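Local atomic coordinates of CTP:phosphocholine Cytidylyltransferase (Streptococcus pneumoniae, PDB entry 1JYK), a protein that catalyses the transfer of a cytidylyl group from CTP to phosphocholine, giving CDP-choline and pyrophosphate. Residues N106-L111 with S195-A200; N154-V159 with W211-K216. All blocks are in the same frame, centred on the assembly; numbering follows the deposited sequence.

Contact 1: N106-L111 with S195-A200; sequences NNFYSL and SFIDKA
Phe108 and Leu111 of the short helix 108-112 pack against Ile197 and Ala200 of helix 187-201 in a buried contact of apolar side chains between two helices, with no hydrogen bond crossing it. Phe108 does most of the work. A chi1 of 153°, short of fully anti to N, carries the ring out from the first turn of its helix to the other helix, where its far end meets side chain and backbone alike. Its CZ lies 3.8 Å from CG2 of Ile197 and its CE2 3.9 Å from CB of Ala200, so the two residues, three apart on one helix, receive the same end of the ring. The carbonyl of Ile197 also comes up to the ring edge, close to the ring plane, with its O 3.5 Å from CZ of Phe108. That approach sets the oxygen against the slightly positive ring hydrogens rather than the pi cloud. The ring of Phe108 and the branches of Ile197 run alongside one another in opposite senses, and the extended outer arm of Ile197 (chi2 170°) brings CD1 to 4.2 Å from CD2 of Leu111, a looser touch. Just before the helix, within 106-111, the backbone N of Asn107 donates to OD1 of Asn106 at 3.0 Å, a bent bond with an N-H...O angle of 142°. Selenomethionine Met214 of helix 213-216 packs on Phe108, Ile197 and Ala200 and completes the apolar cluster, while Asp198, on another side of helix 187-201, forms a salt bridge to Lys115. In the chain, helix 108-112 follows strand 95-98 and precedes strand 121-125 of the central mixed sheet, and its packing against a later helix is part of the layered alpha/beta architecture of the nucleotidyltransferase family.

Contact 2: N154-V159 with W211-K216; sequences NEWFLV and WDNMVK
The indole of Trp156, just ahead of strand 157-160, is met by Asp212, Asn213 and Lys216, in and just before helix 213-216. Lys216 lies across one face of the six-membered ring. Its chain leaves with CG anti to the backbone N and stays extended through chi3, so that CD rests 3.7 Å from the ring centroid, 16° off the normal, as a CH-pi contact. The chain bends at chi4 (-72°), and NZ stays roughly over the ring but 5.6 Å from its centroid, too far for more than a weak cation-pi attraction. CB of Asp212 approaches CZ3 of Trp156 obliquely, 3.4 Å away. This is the methylene and not the carboxylate, whose plane is turned steeply against the indole. OD1 of Asn213 comes to the ring edge, near its plane, 3.4 Å from CH2 of Trp156, with the amide almost perpendicular to the ring (88°). That amide is fixed by its own neighbours: OD1 accepts from the backbone N of Tyr210 and ND2 donates to the carboxylate of Asp217. The backbone O of Asp212, also at the ring edge, is occupied by the amides of Val215 and Lys216. Ile169 and Val171 add further packing on Trp156. With no hydrogen bond between the segments, this side of the contact probably rests on dispersion and weak electrostatics: the CD methylene of Lys216 lies over the electron-rich face of the indole, and carbonyl oxygens lie beside its electropositive rim.

From the N terminus the chain passes 106-111, then 154-159, 195-200 and 211-216, so the two contacts cross: contact 1 closes a loop of 83 residues, and contact 2 starts within that loop and closes one of 51 residues beyond its end. Their centres are 14 Å apart. They meet directly where OD1 of Asn107 accepts a probable hydrogen bond from the backbone N of Trp211, and where Leu111 packs on the Trp211 side chain. Selenomethionine Met214, whose CB points away from 154-159, carries helix 213-216 over to the cluster of contact 1. Together they connect helices 108-112, 187-201 and 213-216 with the small two-stranded sheet that includes strand 157-160.

Contact 1: N106-L111 with S195-A200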
loop_
_atom_site.group_PDB
_atom_site.type_symbol
_atom_site.label_atom_id
_atom_site.label_comp_id
_atom_site.label_asym_id
_atom_site.label_seq_id
_atom_site.Cartn_x
_atom_site.Cartn_y
_atom_site.Cartn_z
ATOM N N ASN A 106 1.333 -9.736 -10.861
ATOM C CA ASN A 106 0.889 -9.370 -9.526
ATOM C C ASN A 106 1.513 -7.998 -9.253
ATOM O O ASN A 106 2.325 -7.526 -10.054
ATOM C CB ASN A 106 1.371 -10.404 -8.513
ATOM C CG ASN A 106 0.410 -10.585 -7.361
ATOM O OD1 ASN A 106 -0.315 -9.663 -6.992
ATOM N ND2 ASN A 106 0.401 -11.779 -6.780
ATOM N N ASN A 107 1.166 -7.366 -8.131
ATOM C CA ASN A 107 1.674 -6.025 -7.861
ATOM C C ASN A 107 3.164 -5.825 -7.600
ATOM O O ASN A 107 3.595 -4.706 -7.311
ATOM C CB ASN A 107 0.822 -5.339 -6.774
ATOM C CG ASN A 107 1.096 -5.851 -5.371
ATOM O OD1 ASN A 107 2.009 -6.637 -5.131
ATOM N ND2 ASN A 107 0.289 -5.389 -4.427
ATOM N N PHE A 108 3.955 -6.890 -7.712
ATOM C CA PHE A 108 5.408 -6.772 -7.553
ATOM C C PHE A 108 5.854 -5.818 -8.667
ATOM O O PHE A 108 6.716 -4.955 -8.483
ATOM C CB PHE A 108 6.082 -8.142 -7.771
ATOM C CG PHE A 108 7.517 -8.060 -8.274
ATOM C CD1 PHE A 108 7.800 -7.914 -9.631
ATOM C CD2 PHE A 108 8.583 -8.144 -7.388
ATOM C CE1 PHE A 108 9.130 -7.850 -10.089
ATOM C CE2 PHE A 108 9.914 -8.081 -7.837
ATOM C CZ PHE A 108 10.185 -7.935 -9.188
ATOM N N TYR A 109 5.239 -5.993 -9.832
ATOM C CA TYR A 109 5.570 -5.195 -11.002
ATOM C C TYR A 109 5.179 -3.723 -10.859
ATOM O O TYR A 109 5.823 -2.843 -11.432
ATOM C CB TYR A 109 4.921 -5.812 -12.244
ATOM C CG TYR A 109 5.435 -5.227 -13.530
ATOM C CD1 TYR A 109 6.775 -5.361 -13.900
ATOM C CD2 TYR A 109 4.593 -4.486 -14.354
ATOM C CE1 TYR A 109 7.263 -4.761 -15.066
ATOM C CE2 TYR A 109 5.065 -3.883 -15.517
ATOM C CZ TYR A 109 6.398 -4.023 -15.868
ATOM O OH TYR A 109 6.855 -3.414 -17.016
ATOM N N SER A 110 4.124 -3.452 -10.101
ATOM C CA SER A 110 3.709 -2.076 -9.884
ATOM C C SER A 110 4.841 -1.351 -9.166
ATOM O O SER A 110 5.193 -0.224 -9.508
ATOM C CB SER A 110 2.445 -2.040 -9.038
ATOM O OG SER A 110 1.308 -2.308 -9.838
ATOM N N LEU A 111 5.416 -2.002 -8.161
ATOM C CA LEU A 111 6.519 -1.401 -7.432
ATOM C C LEU A 111 7.789 -1.414 -8.289
ATOM O O LEU A 111 8.617 -0.506 -8.181
ATOM C CB LEU A 111 6.770 -2.142 -6.115
ATOM C CG LEU A 111 7.802 -1.489 -5.184
ATOM C CD1 LEU A 111 7.402 -0.054 -4.867
ATOM C CD2 LEU A 111 7.907 -2.298 -3.906
ATOM N N SER A 195 17.598 -4.374 -4.950
ATOM C CA SER A 195 18.476 -5.428 -5.432
ATOM C C SER A 195 17.696 -6.748 -5.492
ATOM O O SER A 195 17.875 -7.548 -6.418
ATOM C CB SER A 195 19.698 -5.555 -4.519
ATOM O OG SER A 195 19.391 -6.301 -3.356
ATOM N N PHE A 196 16.825 -6.972 -4.511
ATOM C CA PHE A 196 16.010 -8.184 -4.483
ATOM C C PHE A 196 15.007 -8.130 -5.632
ATOM O O PHE A 196 14.689 -9.152 -6.249
ATOM C CB PHE A 196 15.240 -8.299 -3.159
ATOM C CG PHE A 196 16.118 -8.359 -1.945
ATOM C CD1 PHE A 196 15.668 -7.858 -0.727
ATOM C CD2 PHE A 196 17.398 -8.908 -2.012
ATOM C CE1 PHE A 196 16.479 -7.900 0.410
ATOM C CE2 PHE A 196 18.217 -8.954 -0.885
ATOM C CZ PHE A 196 17.755 -8.447 0.330
ATOM N N ILE A 197 14.509 -6.930 -5.909
ATOM C CA ILE A 197 13.544 -6.729 -6.983
ATOM C C ILE A 197 14.211 -7.016 -8.329
ATOM O O ILE A 197 13.657 -7.741 -9.159
ATOM C CB ILE A 197 13.002 -5.278 -6.982
ATOM C CG1 ILE A 197 11.977 -5.109 -5.851
ATOM C CG2 ILE A 197 12.397 -4.943 -8.346
ATOM C CD1 ILE A 197 11.553 -3.670 -5.600
ATOM N N ASP A 198 15.398 -6.445 -8.526
ATOM C CA ASP A 198 16.142 -6.637 -9.772
ATOM C C ASP A 198 16.338 -8.123 -10.003
ATOM O O ASP A 198 16.031 -8.640 -11.073
ATOM C CB ASP A 198 17.512 -5.966 -9.698
ATOM C CG ASP A 198 17.428 -4.454 -9.750
ATOM O OD1 ASP A 198 18.402 -3.803 -9.325
ATOM O OD2 ASP A 198 16.398 -3.917 -10.209
ATOM N N LYS A 199 16.842 -8.807 -8.980
ATOM C CA LYS A 199 17.090 -10.246 -9.060
ATOM C C LYS A 199 15.846 -11.057 -9.395
ATOM O O LYS A 199 15.899 -11.954 -10.233
ATOM C CB LYS A 199 17.692 -10.759 -7.745
ATOM C CG LYS A 199 17.942 -12.270 -7.712
ATOM C CD LYS A 199 18.342 -12.736 -6.313
ATOM C CE LYS A 199 19.800 -12.393 -5.997
ATOM N NZ LYS A 199 20.391 -13.300 -4.967
ATOM N N ALA A 200 14.725 -10.754 -8.744
ATOM C CA ALA A 200 13.495 -11.490 -9.002
ATOM C C ALA A 200 12.983 -11.263 -10.421
ATOM O O ALA A 200 12.557 -12.205 -11.096
ATOM C CB ALA A 200 12.426 -11.087 -7.990
#

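Contact 2: N154-V159 with W211-K216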
loop_
_atom_site.group_PDB
_atom_site.type_symbol
_atom_site.label_atom_id
_atom_site.label_comp_id
_atom_site.label_asym_id
_atom_site.label_seq_id
_atom_site.Cartn_x
_atom_site.Cartn_y
_atom_site.Cartn_z
ATOM N N ASN A 154 -6.245 -14.973 4.116
ATOM C CA ASN A 154 -5.192 -14.608 3.183
ATOM C C ASN A 154 -4.354 -13.389 3.565
ATOM O O ASN A 154 -3.723 -12.784 2.703
ATOM C CB ASN A 154 -5.793 -14.385 1.797
ATOM C CG ASN A 154 -6.402 -15.646 1.225
ATOM O OD1 ASN A 154 -7.444 -15.604 0.565
ATOM N ND2 ASN A 154 -5.755 -16.784 1.477
ATOM N N GLU A 155 -4.344 -13.018 4.838
ATOM C CA GLU A 155 -3.540 -11.879 5.263
ATOM C C GLU A 155 -2.150 -12.376 5.615
ATOM O O GLU A 155 -1.938 -13.580 5.750
ATOM C CB GLU A 155 -4.146 -11.218 6.503
ATOM C CG GLU A 155 -5.637 -11.016 6.430
ATOM C CD GLU A 155 -6.000 -9.826 5.588
ATOM O OE1 GLU A 155 -7.196 -9.676 5.254
ATOM O OE2 GLU A 155 -5.087 -9.038 5.255
ATOM N N TRP A 156 -1.205 -11.453 5.748
ATOM C CA TRP A 156 0.155 -11.804 6.142
ATOM C C TRP A 156 0.355 -11.148 7.502
ATOM O O TRP A 156 -0.128 -10.042 7.740
ATOM C CB TRP A 156 1.185 -11.276 5.145
ATOM C CG TRP A 156 1.267 -12.068 3.867
ATOM C CD1 TRP A 156 0.408 -13.052 3.443
ATOM C CD2 TRP A 156 2.241 -11.917 2.824
ATOM N NE1 TRP A 156 0.784 -13.511 2.203
ATOM C CE2 TRP A 156 1.909 -12.832 1.802
ATOM C CE3 TRP A 156 3.361 -11.089 2.658
ATOM C CZ2 TRP A 156 2.660 -12.945 0.620
ATOM C CZ3 TRP A 156 4.109 -11.206 1.484
ATOM C CH2 TRP A 156 3.753 -12.127 0.482
ATOM N N PHE A 157 1.064 -11.826 8.393
ATOM C CA PHE A 157 1.262 -11.306 9.738
ATOM C C PHE A 157 2.693 -10.961 10.101
ATOM O O PHE A 157 3.649 -11.520 9.556
ATOM C CB PHE A 157 0.699 -12.300 10.748
ATOM C CG PHE A 157 -0.711 -12.706 10.462
ATOM C CD1 PHE A 157 -1.774 -12.093 11.123
ATOM C CD2 PHE A 157 -0.985 -13.675 9.506
ATOM C CE1 PHE A 157 -3.096 -12.440 10.833
ATOM C CE2 PHE A 157 -2.297 -14.030 9.206
ATOM C CZ PHE A 157 -3.360 -13.408 9.874
ATOM N N LEU A 158 2.820 -10.037 11.047
ATOM C CA LEU A 158 4.111 -9.562 11.518
ATOM C C LEU A 158 4.551 -10.252 12.808
ATOM O O LEU A 158 3.821 -10.256 13.797
ATOM C CB LEU A 158 4.042 -8.046 11.745
ATOM C CG LEU A 158 3.750 -7.202 10.498
ATOM C CD1 LEU A 158 3.135 -5.869 10.904
ATOM C CD2 LEU A 158 5.046 -6.979 9.721
ATOM N N VAL A 159 5.749 -10.827 12.790
ATOM C CA VAL A 159 6.293 -11.497 13.968
ATOM C C VAL A 159 7.312 -10.557 14.604
ATOM O O VAL A 159 8.309 -10.205 13.974
ATOM C CB VAL A 159 7.000 -12.816 13.585
ATOM C CG1 VAL A 159 7.728 -13.389 14.798
ATOM C CG2 VAL A 159 5.982 -13.809 13.040
ATOM N N TRP A 211 4.584 -7.262 -4.161
ATOM C CA TRP A 211 5.795 -6.523 -3.852
ATOM C C TRP A 211 6.247 -6.901 -2.431
ATOM O O TRP A 211 7.442 -6.889 -2.116
ATOM C CB TRP A 211 5.553 -5.010 -3.978
ATOM C CG TRP A 211 4.865 -4.370 -2.802
ATOM C CD1 TRP A 211 3.523 -4.156 -2.652
ATOM C CD2 TRP A 211 5.491 -3.853 -1.614
ATOM N NE1 TRP A 211 3.277 -3.532 -1.451
ATOM C CE2 TRP A 211 4.464 -3.336 -0.793
ATOM C CE3 TRP A 211 6.823 -3.771 -1.168
ATOM C CZ2 TRP A 211 4.726 -2.743 0.452
ATOM C CZ3 TRP A 211 7.083 -3.186 0.072
ATOM C CH2 TRP A 211 6.037 -2.680 0.866
ATOM N N ASP A 212 5.285 -7.265 -1.585
ATOM C CA ASP A 212 5.573 -7.648 -0.205
ATOM C C ASP A 212 6.485 -8.864 -0.099
ATOM O O ASP A 212 7.248 -8.992 0.862
ATOM C CB ASP A 212 4.276 -7.943 0.535
ATOM C CG ASP A 212 3.302 -6.811 0.443
ATOM O OD1 ASP A 212 3.343 -5.928 1.324
ATOM O OD2 ASP A 212 2.504 -6.802 -0.518
ATOM N N ASN A 213 6.399 -9.758 -1.077
ATOM C CA ASN A 213 7.235 -10.948 -1.060
ATOM C C ASN A 213 8.662 -10.526 -0.914
ATOM O O ASN A 213 9.524 -11.294 -0.505
ATOM C CB ASN A 213 7.101 -11.720 -2.353
ATOM C CG ASN A 213 6.018 -12.750 -2.285
ATOM O OD1 ASN A 213 4.898 -12.521 -2.737
ATOM N ND2 ASN A 213 6.338 -13.902 -1.715
HETATM N N MSE A 214 8.944 -9.280 -1.225
HETATM C CA MSE A 214 10.321 -8.950 -1.113
HETATM C C MSE A 214 10.890 -8.530 0.177
HETATM O O MSE A 214 12.104 -8.510 0.370
HETATM C CB MSE A 214 10.671 -8.168 -2.328
HETATM C CG MSE A 214 11.397 -9.288 -2.965
HETATM SE SE MSE A 214 11.766 -8.769 -4.514
HETATM C CE MSE A 214 10.113 -9.684 -5.289
ATOM N N VAL A 215 9.980 -8.341 1.117
ATOM C CA VAL A 215 10.373 -8.040 2.451
ATOM C C VAL A 215 10.244 -9.408 3.131
ATOM O O VAL A 215 11.156 -9.851 3.830
ATOM C CB VAL A 215 9.418 -7.047 3.090
ATOM C CG1 VAL A 215 9.864 -6.752 4.522
ATOM C CG2 VAL A 215 9.380 -5.771 2.260
ATOM N N LYS A 216 9.124 -10.083 2.892
ATOM C CA LYS A 216 8.873 -11.390 3.502
ATOM C C LYS A 216 9.939 -12.432 3.189
ATOM O O LYS A 216 10.436 -13.109 4.090
ATOM C CB LYS A 216 7.516 -11.941 3.063
ATOM C CG LYS A 216 7.273 -13.391 3.483
ATOM C CD LYS A 216 5.886 -13.861 3.070
ATOM C CE LYS A 216 5.600 -15.274 3.551
ATOM N NZ LYS A 216 6.379 -16.290 2.786
#